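Local coordinates for protein mRNA export factor MEX67 (PDB 1Q40) that probably serves as the NTF2-like scaffold of an mRNA export receptor, pairing with a partner protein to carry messenger RNA out of the nucleus, at residues T110-I115 / G140-V145; K180-R185 / R207-D212. All blocks are in the same frame, centred on the assembly; numbering follows the deposited sequence.

How the interactions relate
From the N terminus, helix 14-29 comes first and lies against the sheet that both contacts belong to. Interaction 1 then closes a loop of 24 residues, carrying strand 122-127 and the start of strand 134-146, when 140-145 returns beside the short strand 109-111. Interaction 2 opens only after that loop is shut and closes a beta hairpin, strand 198-208 folding back on strand 181-190, so the two are in series and neither nests nor crosses. Strands 134-146 and 181-190 are antiparallel neighbours, which sets the contacts side by side, centres about 10 Å apart. A salt bridge from Lys181 to Glu144 and packing of Ser141 on Lys181 join them across that shared border.

Interaction 1: residues T110-I115 / G140-V145; sequences TRHDII and GSFDEV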
ATOM      1  N   THR B 110       0.972  19.868  -7.787  1.00 32.12           N
ATOM      2  CA  THR B 110      -0.226  19.449  -7.067  1.00 32.87           C
ATOM      3  C   THR B 110      -0.758  20.484  -6.089  1.00 35.27           C
ATOM      4  O   THR B 110      -0.072  21.431  -5.697  1.00 34.72           O
ATOM      5  CB  THR B 110       0.089  18.182  -6.244  1.00 32.32           C
ATOM      6  OG1 THR B 110       1.282  18.393  -5.467  1.00 31.26           O
ATOM      7  CG2 THR B 110       0.412  16.982  -7.161  1.00 30.55           C
ATOM      8  N   ARG B 111      -1.993  20.253  -5.668  1.00 37.45           N
ATOM      9  CA  ARG B 111      -2.504  20.834  -4.441  1.00 40.04           C
ATOM     10  C   ARG B 111      -3.272  19.766  -3.655  1.00 39.95           C
ATOM     11  O   ARG B 111      -4.215  19.162  -4.163  1.00 39.38           O
ATOM     12  CB  ARG B 111      -3.338  22.086  -4.709  1.00 42.12           C
ATOM     13  CG  ARG B 111      -4.424  21.932  -5.718  1.00 45.47           C
ATOM     14  CD  ARG B 111      -5.814  21.918  -5.106  1.00 51.75           C
ATOM     15  NE  ARG B 111      -6.235  23.241  -4.651  1.00 56.52           N
ATOM     16  CZ  ARG B 111      -7.347  23.467  -3.958  1.00 61.03           C
ATOM     17  NH1 ARG B 111      -8.157  22.460  -3.636  1.00 61.71           N
ATOM     18  NH2 ARG B 111      -7.655  24.706  -3.585  1.00 63.98           N
ATOM     19  N   HIS B 112      -2.782  19.491  -2.449  1.00 40.88           N
ATOM     20  CA  HIS B 112      -3.431  18.629  -1.475  1.00 41.53           C
ATOM     21  C   HIS B 112      -4.160  19.553  -0.507  1.00 44.49           C
ATOM     22  O   HIS B 112      -3.538  20.390   0.139  1.00 45.17           O
ATOM     23  CB  HIS B 112      -2.398  17.819  -0.694  1.00 40.98           C
ATOM     24  CG  HIS B 112      -1.599  16.860  -1.529  1.00 38.09           C
ATOM     25  ND1 HIS B 112      -0.662  17.272  -2.452  1.00 36.51           N
ATOM     26  CD2 HIS B 112      -1.578  15.508  -1.549  1.00 35.85           C
ATOM     27  CE1 HIS B 112      -0.108  16.211  -3.016  1.00 36.82           C
ATOM     28  NE2 HIS B 112      -0.644  15.127  -2.482  1.00 34.67           N
ATOM     29  N   ASP B 113      -5.470  19.393  -0.395  1.00 46.79           N
ATOM     30  CA  ASP B 113      -6.310  20.331   0.355  1.00 50.04           C
ATOM     31  C   ASP B 113      -6.439  19.880   1.817  1.00 51.67           C
ATOM     32  O   ASP B 113      -7.542  19.689   2.327  1.00 52.10           O
ATOM     33  CB  ASP B 113      -7.667  20.425  -0.356  1.00 50.50           C
ATOM     34  CG  ASP B 113      -8.529  21.565   0.143  1.00 54.26           C
ATOM     35  OD1 ASP B 113      -7.996  22.659   0.456  1.00 57.20           O
ATOM     36  OD2 ASP B 113      -9.774  21.440   0.244  1.00 56.88           O
ATOM     37  N   ILE B 114      -5.297  19.719   2.485  1.00 53.19           N
ATOM     38  CA  ILE B 114      -5.243  19.126   3.822  1.00 55.05           C
ATOM     39  C   ILE B 114      -5.597  20.105   4.948  1.00 57.83           C
ATOM     40  O   ILE B 114      -6.060  19.678   6.001  1.00 58.38           O
ATOM     41  CB  ILE B 114      -3.850  18.481   4.088  1.00 54.76           C
ATOM     42  CG1 ILE B 114      -3.906  17.557   5.316  1.00 56.21           C
ATOM     43  CG2 ILE B 114      -2.754  19.537   4.260  1.00 55.56           C
ATOM     44  CD1 ILE B 114      -3.179  16.235   5.127  1.00 56.12           C
ATOM     45  N   ILE B 115      -5.373  21.401   4.729  1.00 59.82           N
ATOM     46  CA  ILE B 115      -5.709  22.427   5.727  1.00 62.75           C
ATOM     47  C   ILE B 115      -7.222  22.669   5.765  1.00 63.73           C
ATOM     48  O   ILE B 115      -7.828  22.660   6.835  1.00 65.42           O
ATOM     49  CB  ILE B 115      -4.956  23.756   5.433  1.00 63.83           C
ATOM     50  CG1 ILE B 115      -3.446  23.577   5.629  1.00 64.31           C
ATOM     51  CG2 ILE B 115      -5.472  24.899   6.322  1.00 66.39           C
ATOM     52  CD1 ILE B 115      -2.611  24.568   4.834  1.00 65.30           C
ATOM     53  N   GLY B 140      -5.111   9.486   0.416  1.00 28.29           N
ATOM     54  CA  GLY B 140      -5.994  10.573   0.041  1.00 28.82           C
ATOM     55  C   GLY B 140      -6.071  10.836  -1.446  1.00 28.48           C
ATOM     56  O   GLY B 140      -5.950   9.915  -2.258  1.00 27.29           O
ATOM     57  N   SER B 141      -6.275  12.104  -1.790  1.00 29.09           N
ATOM     58  CA  SER B 141      -6.315  12.552  -3.184  1.00 29.42           C
ATOM     59  C   SER B 141      -5.682  13.935  -3.366  1.00 29.33           C
ATOM     60  O   SER B 141      -5.423  14.644  -2.397  1.00 30.03           O
ATOM     61  CB  SER B 141      -7.764  12.564  -3.690  1.00 29.46           C
ATOM     62  OG  SER B 141      -8.570  13.441  -2.900  1.00 33.41           O
ATOM     63  N   PHE B 142      -5.397  14.289  -4.615  1.00 29.07           N
ATOM     64  CA  PHE B 142      -4.897  15.623  -4.951  1.00 29.30           C
ATOM     65  C   PHE B 142      -5.423  16.100  -6.301  1.00 29.86           C
ATOM     66  O   PHE B 142      -5.929  15.309  -7.104  1.00 28.84           O
ATOM     67  CB  PHE B 142      -3.355  15.692  -4.907  1.00 28.90           C
ATOM     68  CG  PHE B 142      -2.647  14.708  -5.826  1.00 26.91           C
ATOM     69  CD1 PHE B 142      -2.571  14.926  -7.201  1.00 27.11           C
ATOM     70  CD2 PHE B 142      -2.038  13.584  -5.311  1.00 26.36           C
ATOM     71  CE1 PHE B 142      -1.914  14.013  -8.046  1.00 25.00           C
ATOM     72  CE2 PHE B 142      -1.381  12.668  -6.152  1.00 24.06           C
ATOM     73  CZ  PHE B 142      -1.318  12.893  -7.507  1.00 23.87           C
ATOM     74  N   ASP B 143      -5.335  17.411  -6.520  1.00 31.02           N
ATOM     75  CA  ASP B 143      -5.557  18.017  -7.822  1.00 31.95           C
ATOM     76  C   ASP B 143      -4.206  18.220  -8.484  1.00 31.20           C
ATOM     77  O   ASP B 143      -3.221  18.510  -7.815  1.00 31.44           O
ATOM     78  CB  ASP B 143      -6.231  19.376  -7.674  1.00 33.80           C
ATOM     79  CG  ASP B 143      -7.635  19.264  -7.163  1.00 37.79           C
ATOM     80  OD1 ASP B 143      -8.538  19.051  -7.998  1.00 42.47           O
ATOM     81  OD2 ASP B 143      -7.933  19.363  -5.950  1.00 43.78           O
ATOM     82  N   GLU B 144      -4.158  18.054  -9.796  1.00 30.78           N
ATOM     83  CA  GLU B 144      -2.979  18.420 -10.558  1.00 30.74           C
ATOM     84  C   GLU B 144      -3.226  19.813 -11.098  1.00 31.76           C
ATOM     85  O   GLU B 144      -4.221  20.036 -11.773  1.00 32.46           O
ATOM     86  CB  GLU B 144      -2.737  17.430 -11.687  1.00 29.83           C
ATOM     87  CG  GLU B 144      -2.354  16.050 -11.185  1.00 29.13           C
ATOM     88  CD  GLU B 144      -2.271  15.016 -12.297  1.00 28.93           C
ATOM     89  OE1 GLU B 144      -2.645  15.340 -13.441  1.00 29.38           O
ATOM     90  OE2 GLU B 144      -1.848  13.869 -12.022  1.00 27.02           O
ATOM     91  N   VAL B 145      -2.334  20.747 -10.778  1.00 32.80           N
ATOM     92  CA  VAL B 145      -2.492  22.155 -11.161  1.00 33.54           C
ATOM     93  C   VAL B 145      -1.596  22.590 -12.326  1.00 33.21           C
ATOM     94  O   VAL B 145      -1.831  23.628 -12.936  1.00 33.52           O
ATOM     95  CB  VAL B 145      -2.267  23.096  -9.958  1.00 34.72           C
ATOM     96  CG1 VAL B 145      -3.303  22.829  -8.871  1.00 35.95           C
ATOM     97  CG2 VAL B 145      -0.858  22.959  -9.386  1.00 35.92           C
TER
HETATM   98  O   HOH W   1      -6.654  17.104  -1.994  1.00 35.57           O
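At one border of the curved sheet of this NTF2-like domain, the short strand 109-111 pairs antiparallel with strand 134-146, and Arg111 and Asp143 form its hydrogen-bonded pair. Arg111 N donates to Asp143 O at 3.0 Å, and Asp143 N returns a bond to Arg111 O at 3.1 Å. Thr110 CA adds a CH...O contact to Asp143 O. Beyond Arg111 the chain leaves the sheet, and a water takes over the bridging, accepting from Asp113 N and donating to Ser141 O. On the face with Thr110, Phe142 CG sits between its backbone N and carbonyl carbon (chi1 58°), and the ring receives Thr110 CG2 over one face, toward the rim, 4.0 Å from the centroid. Phe142 CB in turn lies over the centre of the His112 imidazole, 3.7 Å from its centroid, while the two rings meet obliquely, planes 47° apart. Trp28 and Phe183 also meet the His112 ring, and Thr110 OG1 bonds to Asp29 of helix 14-29. On the other face Arg111 and Asp143 run side by side, CD 3.4 Å from OD2; Val145 CG1 touches Arg111 CG at 3.5 Å. The ion pair from Arg111 NH1 to Asp143 OD2 is long, at 3.9 Å, with the two planar groups 73° apart, consistent with weak charge pairing beside backbone bonds and aliphatic contact that probably carry more.

Interaction 2: residues K180-R185 / R207-D212; sequences KKSFDR and RPYTSD
Arg207 grips the carboxylate of Asp184 side-on with two nitrogens: NE donates to OD2 at 2.8 Å, and NH1 reaches OD1 at a longer 3.3 Å. Both oxygens are met on their syn sides, though from somewhat out of the carboxylate plane, with carboxylate and guanidinium planes 22° apart. Arg207, extended from CG to NE, carries its guanidinium to that carboxylate, and the two side chains cross at about a right angle. Asp184 OD1 also bonds to His139 ND1, so the buried acid has two partners; an acidic side chain of another chain comes close to OD2, a like-charge approach that the Arg207 charge would be expected to ease. Ser182 CB lies over one guanidinium face, 3.6 Å from Arg207 NH2. Backbone bonds pair Ser182 with Arg207 in both directions, Ser182 N to Arg207 O and Arg207 N to Ser182 O each measuring 3.0 Å; this is the antiparallel pairing of the hairpin formed by strands 181-190 and 198-208 in the NTF2-like sheet. Past it the second segment turns away, and Ser182 OG, anti to its own carbonyl carbon (chi1 -75°), accepts from Thr210 N at 3.1 Å. One water links that hydroxyl to Thr210 O, another accepts from Tyr209 N and bonds weakly to Lys180 O. Farther out, Lys180 and Tyr209 lie side by side. Lys180 CD makes a CH-pi contact over the phenol face, 3.9 Å from the centroid and offset toward the rim, and Lys180 CE touches Tyr209 CZ at 3.6 Å. Ser211 N lies over the opposite face of the ring.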
ATOM      1  N   LYS B 180      -7.424  14.872 -11.232  1.00 30.97           N
ATOM      2  CA  LYS B 180      -7.298  14.407  -9.868  1.00 30.82           C
ATOM      3  C   LYS B 180      -6.767  12.983  -9.878  1.00 29.07           C
ATOM      4  O   LYS B 180      -7.034  12.232 -10.802  1.00 28.01           O
ATOM      5  CB  LYS B 180      -8.652  14.423  -9.146  1.00 31.69           C
ATOM      6  CG  LYS B 180      -9.238  15.806  -8.972  1.00 35.70           C
ATOM      7  CD  LYS B 180     -10.594  15.738  -8.292  1.00 39.50           C
ATOM      8  CE  LYS B 180     -10.494  16.013  -6.797  1.00 42.28           C
ATOM      9  NZ  LYS B 180     -11.264  17.220  -6.401  1.00 44.63           N
ATOM     10  N   LYS B 181      -5.992  12.639  -8.854  1.00 27.99           N
ATOM     11  CA  LYS B 181      -5.585  11.257  -8.608  1.00 26.78           C
ATOM     12  C   LYS B 181      -5.788  10.925  -7.125  1.00 26.42           C
ATOM     13  O   LYS B 181      -5.785  11.805  -6.285  1.00 25.93           O
ATOM     14  CB  LYS B 181      -4.114  11.050  -8.968  1.00 26.28           C
ATOM     15  CG  LYS B 181      -3.708  11.493 -10.379  1.00 26.67           C
ATOM     16  CD  LYS B 181      -4.180  10.523 -11.443  1.00 25.90           C
ATOM     17  CE  LYS B 181      -3.489  10.791 -12.779  1.00 25.50           C
ATOM     18  NZ  LYS B 181      -3.694  12.192 -13.247  1.00 27.84           N
ATOM     19  N   SER B 182      -5.981   9.651  -6.813  1.00 25.63           N
ATOM     20  CA  SER B 182      -5.886   9.205  -5.425  1.00 25.67           C
ATOM     21  C   SER B 182      -4.504   8.608  -5.237  1.00 24.98           C
ATOM     22  O   SER B 182      -3.799   8.327  -6.212  1.00 24.78           O
ATOM     23  CB  SER B 182      -6.990   8.213  -5.073  1.00 25.92           C
ATOM     24  OG  SER B 182      -8.221   8.896  -4.924  1.00 26.34           O
ATOM     25  N   PHE B 183      -4.094   8.466  -3.984  1.00 25.27           N
ATOM     26  CA  PHE B 183      -2.744   8.018  -3.678  1.00 24.74           C
ATOM     27  C   PHE B 183      -2.587   7.523  -2.247  1.00 25.43           C
ATOM     28  O   PHE B 183      -3.409   7.802  -1.360  1.00 24.69           O
ATOM     29  CB  PHE B 183      -1.754   9.173  -3.888  1.00 25.02           C
ATOM     30  CG  PHE B 183      -1.749  10.163  -2.759  1.00 24.91           C
ATOM     31  CD1 PHE B 183      -0.843  10.030  -1.704  1.00 25.41           C
ATOM     32  CD2 PHE B 183      -2.670  11.197  -2.726  1.00 25.97           C
ATOM     33  CE1 PHE B 183      -0.855  10.920  -0.633  1.00 26.90           C
ATOM     34  CE2 PHE B 183      -2.689  12.112  -1.658  1.00 26.89           C
ATOM     35  CZ  PHE B 183      -1.778  11.978  -0.616  1.00 27.33           C
ATOM     36  N   ASP B 184      -1.485   6.798  -2.053  1.00 25.73           N
ATOM     37  CA  ASP B 184      -0.980   6.405  -0.748  1.00 26.34           C
ATOM     38  C   ASP B 184       0.523   6.660  -0.732  1.00 26.05           C
ATOM     39  O   ASP B 184       1.204   6.402  -1.711  1.00 25.48           O
ATOM     40  CB  ASP B 184      -1.263   4.931  -0.500  1.00 26.57           C
ATOM     41  CG  ASP B 184      -2.655   4.515  -0.970  1.00 28.26           C
ATOM     42  OD1 ASP B 184      -3.610   4.589  -0.143  1.00 28.47           O
ATOM     43  OD2 ASP B 184      -2.873   4.108  -2.145  1.00 28.97           O
ATOM     44  N   ARG B 185       1.042   7.160   0.380  1.00 26.34           N
ATOM     45  CA  ARG B 185       2.449   7.473   0.487  1.00 26.40           C
ATOM     46  C   ARG B 185       2.983   7.058   1.858  1.00 27.19           C
ATOM     47  O   ARG B 185       2.411   7.426   2.880  1.00 28.13           O
ATOM     48  CB  ARG B 185       2.666   8.966   0.276  1.00 26.75           C
ATOM     49  CG  ARG B 185       4.107   9.328  -0.037  1.00 27.59           C
ATOM     50  CD  ARG B 185       4.289  10.757  -0.544  1.00 27.73           C
ATOM     51  NE  ARG B 185       5.668  10.973  -0.962  1.00 29.26           N
ATOM     52  CZ  ARG B 185       6.101  12.013  -1.662  1.00 29.26           C
ATOM     53  NH1 ARG B 185       7.386  12.100  -1.971  1.00 31.21           N
ATOM     54  NH2 ARG B 185       5.272  12.956  -2.063  1.00 29.46           N
ATOM     55  N   ARG B 207      -3.002   6.171  -8.198  1.00 21.71           N
ATOM     56  CA  ARG B 207      -4.148   5.378  -8.631  1.00 21.59           C
ATOM     57  C   ARG B 207      -5.344   6.283  -9.020  1.00 22.56           C
ATOM     58  O   ARG B 207      -5.325   7.508  -8.775  1.00 22.81           O
ATOM     59  CB  ARG B 207      -4.532   4.350  -7.549  1.00 21.44           C
ATOM     60  CG  ARG B 207      -4.732   4.930  -6.153  1.00 21.85           C
ATOM     61  CD  ARG B 207      -4.999   3.896  -5.075  1.00 22.61           C
ATOM     62  NE  ARG B 207      -5.080   4.492  -3.746  1.00 23.41           N
ATOM     63  CZ  ARG B 207      -6.199   4.948  -3.188  1.00 26.46           C
ATOM     64  NH1 ARG B 207      -6.155   5.469  -1.969  1.00 27.77           N
ATOM     65  NH2 ARG B 207      -7.359   4.900  -3.839  1.00 26.68           N
ATOM     66  N   PRO B 208      -6.353   5.712  -9.682  1.00 22.86           N
ATOM     67  CA  PRO B 208      -7.504   6.514 -10.109  1.00 23.82           C
ATOM     68  C   PRO B 208      -8.182   7.205  -8.921  1.00 25.24           C
ATOM     69  O   PRO B 208      -8.268   6.650  -7.820  1.00 25.66           O
ATOM     70  CB  PRO B 208      -8.426   5.489 -10.767  1.00 23.69           C
ATOM     71  CG  PRO B 208      -7.500   4.386 -11.213  1.00 23.30           C
ATOM     72  CD  PRO B 208      -6.479   4.307 -10.114  1.00 22.20           C
ATOM     73  N   TYR B 209      -8.605   8.436  -9.145  1.00 26.50           N
ATOM     74  CA  TYR B 209      -9.334   9.198  -8.146  1.00 28.16           C
ATOM     75  C   TYR B 209     -10.621   8.489  -7.776  1.00 29.62           C
ATOM     76  O   TYR B 209     -11.345   7.990  -8.654  1.00 29.39           O
ATOM     77  CB  TYR B 209      -9.673  10.577  -8.694  1.00 28.68           C
ATOM     78  CG  TYR B 209     -10.562  11.387  -7.786  1.00 30.52           C
ATOM     79  CD1 TYR B 209     -10.169  11.691  -6.485  1.00 31.38           C
ATOM     80  CD2 TYR B 209     -11.806  11.840  -8.226  1.00 33.32           C
ATOM     81  CE1 TYR B 209     -10.988  12.440  -5.647  1.00 34.51           C
ATOM     82  CE2 TYR B 209     -12.635  12.594  -7.395  1.00 35.66           C
ATOM     83  CZ  TYR B 209     -12.218  12.887  -6.108  1.00 36.37           C
ATOM     84  OH  TYR B 209     -13.023  13.635  -5.281  1.00 39.05           O
ATOM     85  N   THR B 210     -10.881   8.419  -6.473  1.00 30.94           N
ATOM     86  CA  THR B 210     -12.141   7.929  -5.974  1.00 32.79           C
ATOM     87  C   THR B 210     -12.724   8.972  -5.032  1.00 34.77           C
ATOM     88  O   THR B 210     -12.113   9.330  -4.023  1.00 34.54           O
ATOM     89  CB  THR B 210     -12.004   6.538  -5.308  1.00 32.72           C
ATOM     90  OG1 THR B 210     -13.311   6.040  -5.010  1.00 33.47           O
ATOM     91  CG2 THR B 210     -11.273   6.585  -3.954  1.00 32.75           C
ATOM     92  N   SER B 211     -13.899   9.479  -5.403  1.00 36.56           N
ATOM     93  CA  SER B 211     -14.614  10.468  -4.595  1.00 39.05           C
ATOM     94  C   SER B 211     -15.342   9.805  -3.430  1.00 40.36           C
ATOM     95  O   SER B 211     -15.805  10.484  -2.517  1.00 41.36           O
ATOM     96  CB  SER B 211     -15.592  11.265  -5.461  1.00 39.76           C
ATOM     97  OG  SER B 211     -16.555  10.423  -6.072  1.00 40.78           O
ATOM     98  N   ASP B 212     -15.427   8.477  -3.470  1.00 40.90           N
ATOM     99  CA  ASP B 212     -15.923   7.681  -2.359  1.00 42.01           C
ATOM    100  C   ASP B 212     -14.817   6.797  -1.755  1.00 41.32           C
ATOM    101  O   ASP B 212     -14.099   6.083  -2.461  1.00 39.72           O
ATOM    102  CB  ASP B 212     -17.090   6.813  -2.822  1.00 42.94           C
ATOM    103  CG  ASP B 212     -17.847   6.196  -1.662  1.00 45.68           C
ATOM    104  OD1 ASP B 212     -17.961   4.951  -1.642  1.00 49.04           O
ATOM    105  OD2 ASP B 212     -18.333   6.874  -0.716  1.00 49.14           O
TER
HETATM  106  O   HOH W   2      -8.613   9.476 -11.846  1.00 31.84           O
HETATM  107  O   HOH W   3      -9.628   8.873  -2.164  1.00 39.30           O